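PDB 7MGV: CdnC from Chryseobacterium gregarium DSM 19109, which is an ATP-grasp ligase that installs single and bicyclic omega-ester macrocycles in a ribosomally made precursor peptide of the graspetide type. Local coordinates for residues A[300-303]-A[309-312]; A[236-241]-A[276-281]; A[143-146]-A[150-153]. One frame throughout, in Å; residues are numbered along the deposited sequence.

Contact 1 of 3, residues A[300-303]-A[309-312]. With ADP (adenosine-5'-diphosphate), chain F.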
loop_
_atom_site.group_PDB
_atom_site.type_symbol
_atom_site.label_atom_id
_atom_site.label_comp_id
_atom_site.label_asym_id
_atom_site.label_seq_id
_atom_site.Cartn_x
_atom_site.Cartn_y
_atom_site.Cartn_z
ATOM N N ILE A 300 15.279 8.452 10.376
ATOM C CA ILE A 300 15.781 7.255 11.038
ATOM C C ILE A 300 15.932 7.529 12.526
ATOM O O ILE A 300 16.400 8.603 12.930
ATOM C CB ILE A 300 17.121 6.804 10.420
ATOM C CG1 ILE A 300 16.925 6.376 8.964
ATOM C CG2 ILE A 300 17.741 5.669 11.226
ATOM C CD1 ILE A 300 17.255 7.452 7.955
ATOM N N ASP A 301 15.535 6.558 13.346
ATOM C CA ASP A 301 15.719 6.608 14.789
ATOM C C ASP A 301 16.822 5.639 15.192
ATOM O O ASP A 301 16.860 4.497 14.717
ATOM C CB ASP A 301 14.419 6.264 15.521
ATOM C CG ASP A 301 13.329 7.292 15.284
ATOM O OD1 ASP A 301 12.139 6.955 15.461
ATOM O OD2 ASP A 301 13.665 8.435 14.917
ATOM N N MET A 302 17.721 6.093 16.062
ATOM C CA MET A 302 18.811 5.251 16.527
ATOM C C MET A 302 19.016 5.447 18.022
ATOM O O MET A 302 18.661 6.479 18.594
ATOM C CB MET A 302 20.120 5.540 15.773
ATOM C CG MET A 302 20.061 5.253 14.280
ATOM S SD MET A 302 21.695 5.135 13.523
ATOM C CE MET A 302 22.154 3.459 13.956
ATOM N N ILE A 303 19.605 4.433 18.648
ATOM C CA ILE A 303 19.977 4.483 20.058
ATOM C C ILE A 303 21.445 4.101 20.180
ATOM O O ILE A 303 21.872 3.083 19.627
ATOM C CB ILE A 303 19.103 3.550 20.921
ATOM C CG1 ILE A 303 17.632 3.959 20.836
ATOM C CG2 ILE A 303 19.575 3.567 22.368
ATOM C CD1 ILE A 303 16.696 3.021 21.572
ATOM N N GLU A 309 27.776 1.504 20.870
ATOM C CA GLU A 309 27.365 0.860 19.631
ATOM C C GLU A 309 26.035 1.444 19.176
ATOM O O GLU A 309 25.175 1.780 19.996
ATOM C CB GLU A 309 27.253 -0.659 19.789
ATOM C CG GLU A 309 26.881 -1.134 21.178
ATOM C CD GLU A 309 27.047 -2.632 21.340
ATOM O OE1 GLU A 309 26.809 -3.143 22.454
ATOM O OE2 GLU A 309 27.417 -3.299 20.350
ATOM N N TYR A 310 25.874 1.567 17.862
ATOM C CA TYR A 310 24.733 2.246 17.265
ATOM C C TYR A 310 23.678 1.217 16.879
ATOM O O TYR A 310 23.971 0.266 16.147
ATOM C CB TYR A 310 25.172 3.061 16.047
ATOM C CG TYR A 310 25.960 4.305 16.400
ATOM C CD1 TYR A 310 27.228 4.215 16.962
ATOM C CD2 TYR A 310 25.435 5.570 16.172
ATOM C CE1 TYR A 310 27.948 5.349 17.289
ATOM C CE2 TYR A 310 26.150 6.709 16.493
ATOM C CZ TYR A 310 27.406 6.593 17.052
ATOM O OH TYR A 310 28.116 7.725 17.373
ATOM N N TYR A 311 22.454 1.412 17.367
ATOM C CA TYR A 311 21.340 0.510 17.115
ATOM C C TYR A 311 20.305 1.228 16.261
ATOM O O TYR A 311 19.793 2.283 16.657
ATOM C CB TYR A 311 20.706 0.038 18.424
ATOM C CG TYR A 311 21.479 -1.039 19.149
ATOM C CD1 TYR A 311 22.582 -0.722 19.931
ATOM C CD2 TYR A 311 21.098 -2.370 19.063
ATOM C CE1 TYR A 311 23.289 -1.702 20.601
ATOM C CE2 TYR A 311 21.799 -3.359 19.729
ATOM C CZ TYR A 311 22.892 -3.018 20.497
ATOM O OH TYR A 311 23.593 -3.996 21.161
ATOM N N PHE A 312 20.016 0.658 15.095
ATOM C CA PHE A 312 18.904 1.108 14.271
ATOM C C PHE A 312 17.592 0.687 14.918
ATOM O O PHE A 312 17.464 -0.435 15.416
ATOM C CB PHE A 312 19.038 0.508 12.868
ATOM C CG PHE A 312 17.894 0.820 11.944
ATOM C CD1 PHE A 312 16.787 -0.012 11.878
ATOM C CD2 PHE A 312 17.942 1.928 11.115
ATOM C CE1 PHE A 312 15.740 0.268 11.020
ATOM C CE2 PHE A 312 16.898 2.212 10.253
ATOM C CZ PHE A 312 15.796 1.381 10.205
HETATM P PB ADP F . 7.103 8.767 21.195
HETATM O O1B ADP F . 7.854 8.056 20.094
HETATM O O2B ADP F . 5.744 9.280 20.783
HETATM O O3B ADP F . 7.942 9.740 21.990
HETATM P PA ADP F . 6.777 6.062 21.752
HETATM O O1A ADP F . 6.166 5.966 20.374
HETATM O O2A ADP F . 6.291 5.182 22.878
HETATM O O3A ADP F . 6.785 7.592 22.246
HETATM O "O5'" ADP F . 8.361 5.854 21.596
HETATM C "C5'" ADP F . 8.960 4.581 21.772
HETATM C "C4'" ADP F . 10.207 4.793 22.618
HETATM O "O4'" ADP F . 10.751 3.533 23.003
HETATM C "C3'" ADP F . 11.282 5.559 21.864
HETATM O "O3'" ADP F . 11.540 6.802 22.522
HETATM C "C2'" ADP F . 12.519 4.688 21.920
HETATM O "O2'" ADP F . 13.629 5.439 22.416
HETATM C "C1'" ADP F . 12.169 3.557 22.873
HETATM N N9 ADP F . 12.630 2.266 22.318
HETATM C C8 ADP F . 12.221 1.710 21.161
HETATM N N7 ADP F . 12.843 0.524 20.946
HETATM C C5 ADP F . 13.673 0.312 21.986
HETATM C C6 ADP F . 14.625 -0.744 22.392
HETATM N N6 ADP F . 14.822 -1.841 21.622
HETATM N N1 ADP F . 15.291 -0.572 23.557
HETATM C C2 ADP F . 15.106 0.514 24.333
HETATM N N3 ADP F . 14.258 1.510 24.027
HETATM C C4 ADP F . 13.530 1.466 22.885
#

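Contact 2 of 3, residues A[236-241]-A[276-281]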
loop_
_atom_site.group_PDB
_atom_site.type_symbol
_atom_site.label_atom_id
_atom_site.label_comp_id
_atom_site.label_asym_id
_atom_site.label_seq_id
_atom_site.Cartn_x
_atom_site.Cartn_y
_atom_site.Cartn_z
ATOM N N LEU A 236 19.200 9.313 18.790
ATOM C CA LEU A 236 19.542 9.953 17.526
ATOM C C LEU A 236 18.338 10.002 16.601
ATOM O O LEU A 236 17.642 8.995 16.425
ATOM C CB LEU A 236 20.683 9.212 16.821
ATOM C CG LEU A 236 22.036 9.089 17.522
ATOM C CD1 LEU A 236 22.963 8.202 16.710
ATOM C CD2 LEU A 236 22.654 10.455 17.725
ATOM N N ARG A 237 18.117 11.169 15.998
ATOM C CA ARG A 237 17.198 11.342 14.881
ATOM C C ARG A 237 18.001 11.802 13.674
ATOM O O ARG A 237 18.706 12.814 13.745
ATOM C CB ARG A 237 16.106 12.368 15.197
ATOM C CG ARG A 237 15.316 12.092 16.460
ATOM C CD ARG A 237 14.062 11.289 16.171
ATOM N NE ARG A 237 13.717 10.401 17.277
ATOM C CZ ARG A 237 12.628 10.529 18.029
ATOM N NH1 ARG A 237 11.768 11.512 17.796
ATOM N NH2 ARG A 237 12.397 9.673 19.016
ATOM N N ILE A 238 17.894 11.072 12.570
ATOM C CA ILE A 238 18.655 11.373 11.363
ATOM C C ILE A 238 17.668 11.643 10.238
ATOM O O ILE A 238 16.938 10.740 9.810
ATOM C CB ILE A 238 19.620 10.240 10.992
ATOM C CG1 ILE A 238 20.545 9.926 12.169
ATOM C CG2 ILE A 238 20.428 10.617 9.767
ATOM C CD1 ILE A 238 21.254 8.596 12.055
ATOM N N THR A 239 17.637 12.884 9.763
ATOM C CA THR A 239 16.836 13.267 8.608
ATOM C C THR A 239 17.723 13.233 7.370
ATOM O O THR A 239 18.769 13.889 7.331
ATOM C CB THR A 239 16.223 14.654 8.794
ATOM O OG1 THR A 239 15.686 14.770 10.119
ATOM C CG2 THR A 239 15.112 14.885 7.782
ATOM N N VAL A 240 17.310 12.468 6.367
ATOM C CA VAL A 240 18.054 12.321 5.124
ATOM C C VAL A 240 17.202 12.883 4.000
ATOM O O VAL A 240 16.071 12.426 3.784
ATOM C CB VAL A 240 18.425 10.857 4.847
ATOM C CG1 VAL A 240 19.484 10.780 3.759
ATOM C CG2 VAL A 240 18.904 10.193 6.119
ATOM N N VAL A 241 17.743 13.876 3.297
ATOM C CA VAL A 241 17.124 14.463 2.113
ATOM C C VAL A 241 18.099 14.233 0.965
ATOM O O VAL A 241 19.112 14.934 0.848
ATOM C CB VAL A 241 16.816 15.954 2.291
ATOM C CG1 VAL A 241 16.063 16.486 1.079
ATOM C CG2 VAL A 241 16.023 16.188 3.570
ATOM N N THR A 276 24.473 17.085 15.653
ATOM C CA THR A 276 25.656 16.277 15.904
ATOM C C THR A 276 26.137 15.715 14.574
ATOM O O THR A 276 25.504 15.901 13.530
ATOM C CB THR A 276 25.357 15.165 16.916
ATOM O OG1 THR A 276 26.584 14.566 17.353
ATOM C CG2 THR A 276 24.469 14.097 16.291
ATOM N N GLU A 277 27.272 15.023 14.614
ATOM C CA GLU A 277 27.870 14.432 13.426
ATOM C C GLU A 277 28.051 12.938 13.647
ATOM O O GLU A 277 28.535 12.516 14.703
ATOM C CB GLU A 277 29.206 15.103 13.097
ATOM C CG GLU A 277 29.064 16.576 12.748
ATOM C CD GLU A 277 30.385 17.313 12.764
ATOM O OE1 GLU A 277 31.437 16.642 12.733
ATOM O OE2 GLU A 277 30.371 18.561 12.811
ATOM N N LEU A 278 27.661 12.149 12.655
ATOM C CA LEU A 278 27.706 10.700 12.739
ATOM C C LEU A 278 29.088 10.176 12.369
ATOM O O LEU A 278 29.807 10.800 11.581
ATOM C CB LEU A 278 26.675 10.077 11.803
ATOM C CG LEU A 278 25.215 10.502 11.948
ATOM C CD1 LEU A 278 24.440 10.152 10.692
ATOM C CD2 LEU A 278 24.584 9.851 13.167
ATOM N N PRO A 279 29.481 9.037 12.935
ATOM C CA PRO A 279 30.629 8.309 12.386
ATOM C C PRO A 279 30.381 7.981 10.921
ATOM O O PRO A 279 29.255 7.685 10.515
ATOM C CB PRO A 279 30.698 7.047 13.252
ATOM C CG PRO A 279 30.034 7.438 14.536
ATOM C CD PRO A 279 28.951 8.406 14.156
ATOM N N GLN A 280 31.449 8.047 10.120
ATOM C CA GLN A 280 31.288 7.958 8.671
ATOM C C GLN A 280 30.716 6.613 8.238
ATOM O O GLN A 280 30.024 6.538 7.215
ATOM C CB GLN A 280 32.622 8.229 7.977
ATOM C CG GLN A 280 32.774 9.669 7.508
ATOM C CD GLN A 280 34.213 10.144 7.519
ATOM O OE1 GLN A 280 35.137 9.359 7.729
ATOM N NE2 GLN A 280 34.409 11.440 7.299
ATOM N N ASP A 281 30.978 5.547 8.996
ATOM C CA ASP A 281 30.388 4.253 8.664
ATOM C C ASP A 281 28.876 4.268 8.866
ATOM O O ASP A 281 28.125 3.738 8.035
ATOM C CB ASP A 281 31.035 3.147 9.501
ATOM C CG ASP A 281 31.152 3.515 10.968
ATOM O OD1 ASP A 281 31.529 4.666 11.266
ATOM O OD2 ASP A 281 30.868 2.651 11.825
#

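Contact 3 of 3, residues A[143-146]-A[150-153]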
loop_
_atom_site.group_PDB
_atom_site.type_symbol
_atom_site.label_atom_id
_atom_site.label_comp_id
_atom_site.label_asym_id
_atom_site.label_seq_id
_atom_site.Cartn_x
_atom_site.Cartn_y
_atom_site.Cartn_z
ATOM N N ARG A 143 3.364 2.460 1.531
ATOM C CA ARG A 143 2.815 1.176 1.952
ATOM C C ARG A 143 3.920 0.150 2.170
ATOM O O ARG A 143 3.850 -0.656 3.104
ATOM C CB ARG A 143 1.804 0.678 0.920
ATOM C CG ARG A 143 1.187 -0.672 1.251
ATOM C CD ARG A 143 0.525 -0.667 2.623
ATOM N NE ARG A 143 0.056 -1.997 3.000
ATOM C CZ ARG A 143 -1.130 -2.494 2.662
ATOM N NH1 ARG A 143 -1.972 -1.769 1.936
ATOM N NH2 ARG A 143 -1.475 -3.716 3.047
ATOM N N ARG A 144 4.949 0.166 1.316
ATOM C CA ARG A 144 6.088 -0.722 1.523
ATOM C C ARG A 144 6.818 -0.385 2.816
ATOM O O ARG A 144 7.261 -1.283 3.539
ATOM C CB ARG A 144 7.056 -0.647 0.343
ATOM C CG ARG A 144 8.143 -1.711 0.420
ATOM C CD ARG A 144 9.364 -1.383 -0.419
ATOM N NE ARG A 144 10.450 -2.320 -0.136
ATOM C CZ ARG A 144 11.596 -2.373 -0.807
ATOM N NH1 ARG A 144 11.820 -1.544 -1.817
ATOM N NH2 ARG A 144 12.518 -3.264 -0.468
ATOM N N LEU A 145 6.955 0.907 3.124
ATOM C CA LEU A 145 7.658 1.299 4.340
ATOM C C LEU A 145 6.856 1.026 5.608
ATOM O O LEU A 145 7.417 1.127 6.705
ATOM C CB LEU A 145 8.039 2.779 4.274
ATOM C CG LEU A 145 9.479 3.059 3.839
ATOM C CD1 LEU A 145 10.458 2.310 4.729
ATOM C CD2 LEU A 145 9.687 2.687 2.382
ATOM N N ASP A 146 5.569 0.681 5.492
ATOM C CA ASP A 146 4.786 0.317 6.669
ATOM C C ASP A 146 5.249 -0.994 7.293
ATOM O O ASP A 146 4.894 -1.277 8.442
ATOM C CB ASP A 146 3.300 0.220 6.310
ATOM C CG ASP A 146 2.653 1.581 6.115
ATOM O OD1 ASP A 146 3.103 2.552 6.761
ATOM O OD2 ASP A 146 1.693 1.678 5.322
ATOM N N GLU A 150 10.412 -5.601 7.471
ATOM C CA GLU A 150 11.336 -5.434 6.356
ATOM C C GLU A 150 12.385 -4.374 6.664
ATOM O O GLU A 150 13.540 -4.505 6.249
ATOM C CB GLU A 150 10.587 -5.080 5.070
ATOM C CG GLU A 150 11.469 -5.211 3.835
ATOM C CD GLU A 150 10.916 -4.504 2.616
ATOM O OE1 GLU A 150 10.121 -3.554 2.778
ATOM O OE2 GLU A 150 11.292 -4.891 1.491
ATOM N N GLN A 151 12.004 -3.312 7.382
ATOM C CA GLN A 151 12.989 -2.323 7.809
ATOM C C GLN A 151 14.097 -2.979 8.620
ATOM O O GLN A 151 15.287 -2.776 8.351
ATOM C CB GLN A 151 12.323 -1.220 8.632
ATOM C CG GLN A 151 11.381 -0.321 7.864
ATOM C CD GLN A 151 10.689 0.678 8.769
ATOM O OE1 GLN A 151 11.203 1.031 9.831
ATOM N NE2 GLN A 151 9.514 1.136 8.354
ATOM N N LEU A 152 13.719 -3.781 9.620
ATOM C CA LEU A 152 14.720 -4.422 10.466
ATOM C C LEU A 152 15.570 -5.409 9.673
ATOM O O LEU A 152 16.797 -5.446 9.830
ATOM C CB LEU A 152 14.043 -5.112 11.649
ATOM C CG LEU A 152 13.405 -4.154 12.660
ATOM C CD1 LEU A 152 12.678 -4.912 13.762
ATOM C CD2 LEU A 152 14.457 -3.225 13.249
ATOM N N LYS A 153 14.943 -6.205 8.802
ATOM C CA LYS A 153 15.696 -7.179 8.015
ATOM C C LYS A 153 16.688 -6.491 7.081
ATOM O O LYS A 153 17.854 -6.897 6.984
ATOM C CB LYS A 153 14.734 -8.071 7.228
ATOM C CG LYS A 153 14.009 -9.093 8.090
ATOM C CD LYS A 153 12.984 -9.884 7.295
ATOM C CE LYS A 153 12.364 -10.984 8.147
ATOM N NZ LYS A 153 11.279 -11.709 7.431
#

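Contact 1 of 3, residues A[300-303]-A[309-312]
Ile303 and Tyr311 face each other as an antiparallel hydrogen-bonded pair in the beta hairpin of strands 297-304 and 310-316, at one margin of an antiparallel sheet of the ATP-grasp fold. Two bonds close the pair: Ile303 N donates to Tyr311 O and Tyr311 N returns a bond to Ile303 O, each 2.9 Å long. Ile303 O also sits in the plane of the Tyr311 ring at its edge, 3.5 Å from Tyr311 CB. In the adjacent pair, Met302 and Phe312 are non-hydrogen-bonded partners, and here Met302 CA makes a CA-H...O contact of 3.1 Å to Tyr311 O.

The side chains of Met302 and Phe312 emerge on one face of the sheet. The Met302 chain bends at its last torsion (chi3 81°), which turns CE across toward the neighbouring strand; the methyl lands 3.7 Å from Tyr310 CB and lies near the plane of the Tyr310 ring, at its edge. Ile300 places CG2 3.7 Å from Phe312 CE2, the two side chains crossing at about a right angle. Helix 280-293 covers this apolar side through Ile282, Ile286 and Leu289, while Phe160 meets the Phe312 ring with planes at about 45°.

On the other face lie Ile303 and Tyr311, both touching Ile230, a residue that also binds the nucleotide through its backbone N. Asp301 turns its carboxylate away from the hairpin partner to a salt bridge with Arg237. Ile303 has CG1 beside the backbone N and an extended second torsion (175°), which carries its terminal methyl to the adenine: Ile303 CD1 stands 3.8 Å from ADP C4.

Contact 2 of 3, residues A[236-241]-A[276-281]
Leu278 and Ile238 reach toward each other tip to tip, and this is the closest apolar meeting of the contact. Both methyls of Leu278 bear on the end of the isoleucine: Leu278 CD2 is 3.7 Å from Ile238 CD1, and Leu278 CD1 lies 3.8 Å from the same methyl. Leu278 CD1 also reaches the branch methyl, 4.1 Å from Ile238 CG2, so the fork of the leucine spans both arms of its partner. Ile238 CG1 stands anti to the carbonyl carbon and the second torsion is nearly extended (chi2 164°), which brings CD1 forward to face both leucine methyls almost equally. Leu236, two residues earlier on the strand, is a second partner of comparable burial, its CD1 4.2 Å from Leu278 CD2.

The arrangement joins strand 234-241, in the middle of a five-stranded antiparallel sheet of the ATP-grasp fold, to the connection that leaves edge strand 274-276 and enters helix 280-293, with Pro279 at the N-cap position. Leu278 thereby marks where the chain turns from the sheet edge onto its face; Val245 and Ala247 of the intervening strand 244-251 also touch it, and Ile286 of the helix packs on Ile238.

A lesser apolar approach occurs at the beginning of both segments, where Thr276 CG2 comes within 4.3 Å of Leu236 CD2. The threonine turns its methyl to the leucine, while its hydroxyl is engaged by Glu249: Thr276 OG1 and Glu249 OE1 are hydrogen-bonded. Backbone pairing ties strand 234-241 to its sheet neighbours instead, Leu236 bonding with Met302 and Arg237 with Phe248.

Contact 3 of 3, residues A[143-146]-A[150-153]
Arg144 meets Glu150 in a salt bridge across a short link between two consecutive helices, 139-145 and 148-158. The arginine chain, extended from CG to NE, crosses the glutamate side chain at about a right angle and grips its carboxylate side-on, through NE and NH2. Arg144 NH2 donates to Glu150 OE2 at 2.8 Å with an N-H...O angle of 155°, approaching from above the carboxylate plane. Arg144 NE is shared between the two oxygens, 3.2 Å from Glu150 OE1 and 3.2 Å from Glu150 OE2, and meets both on their syn sides, somewhat out of the carboxylate plane. The guanidinium and carboxylate planes stand 41° apart; the grip is thus twisted, and OE2 receives two of the three bonds.

Next along the helix, Leu145 takes part through backbone and side chain alike. Its carbonyl accepts from the Gln151 amide, Leu145 O to Gln151 NE2 being 2.7 Å, with the donor in the carbonyl plane although the bond is bent, with an N-H...O angle of 130°. Leu145 CD1 lies 3.9 Å from the same NE2, the two side chains crossing squarely.

In the second subunit, Ser130 packs on Glu150 and Glu129 on Arg144. Tyr293 of helix 280-293 touches all four of the contact's side chains, and strand 310-316 borders it as well: Gln151 OE1 accepts from Ile315 N, and Leu145 packs on Ile315.

Overall arrangement
From the N terminus, the chain first meets contact 3, which closes the short link between two consecutive helices. Contact 2 follows, closing a much longer excursion of 34 residues that runs through strand 244-251 and helix 252-258 to edge strand 274-276. Contact 1 comes last, closing the hairpin after helix 280-293. The three lie in series, neither nested nor crossed. Contacts 1 and 2 both reach the same five-stranded sheet: strands 234-241 and 297-304 are neighbours, and the Tyr310 ring packs on Leu236. Contact 3 borders contact 1 through Phe312, which touches Gln151 and Leu152, whereas it stays about 11 Å from contact 2 between nearest atoms.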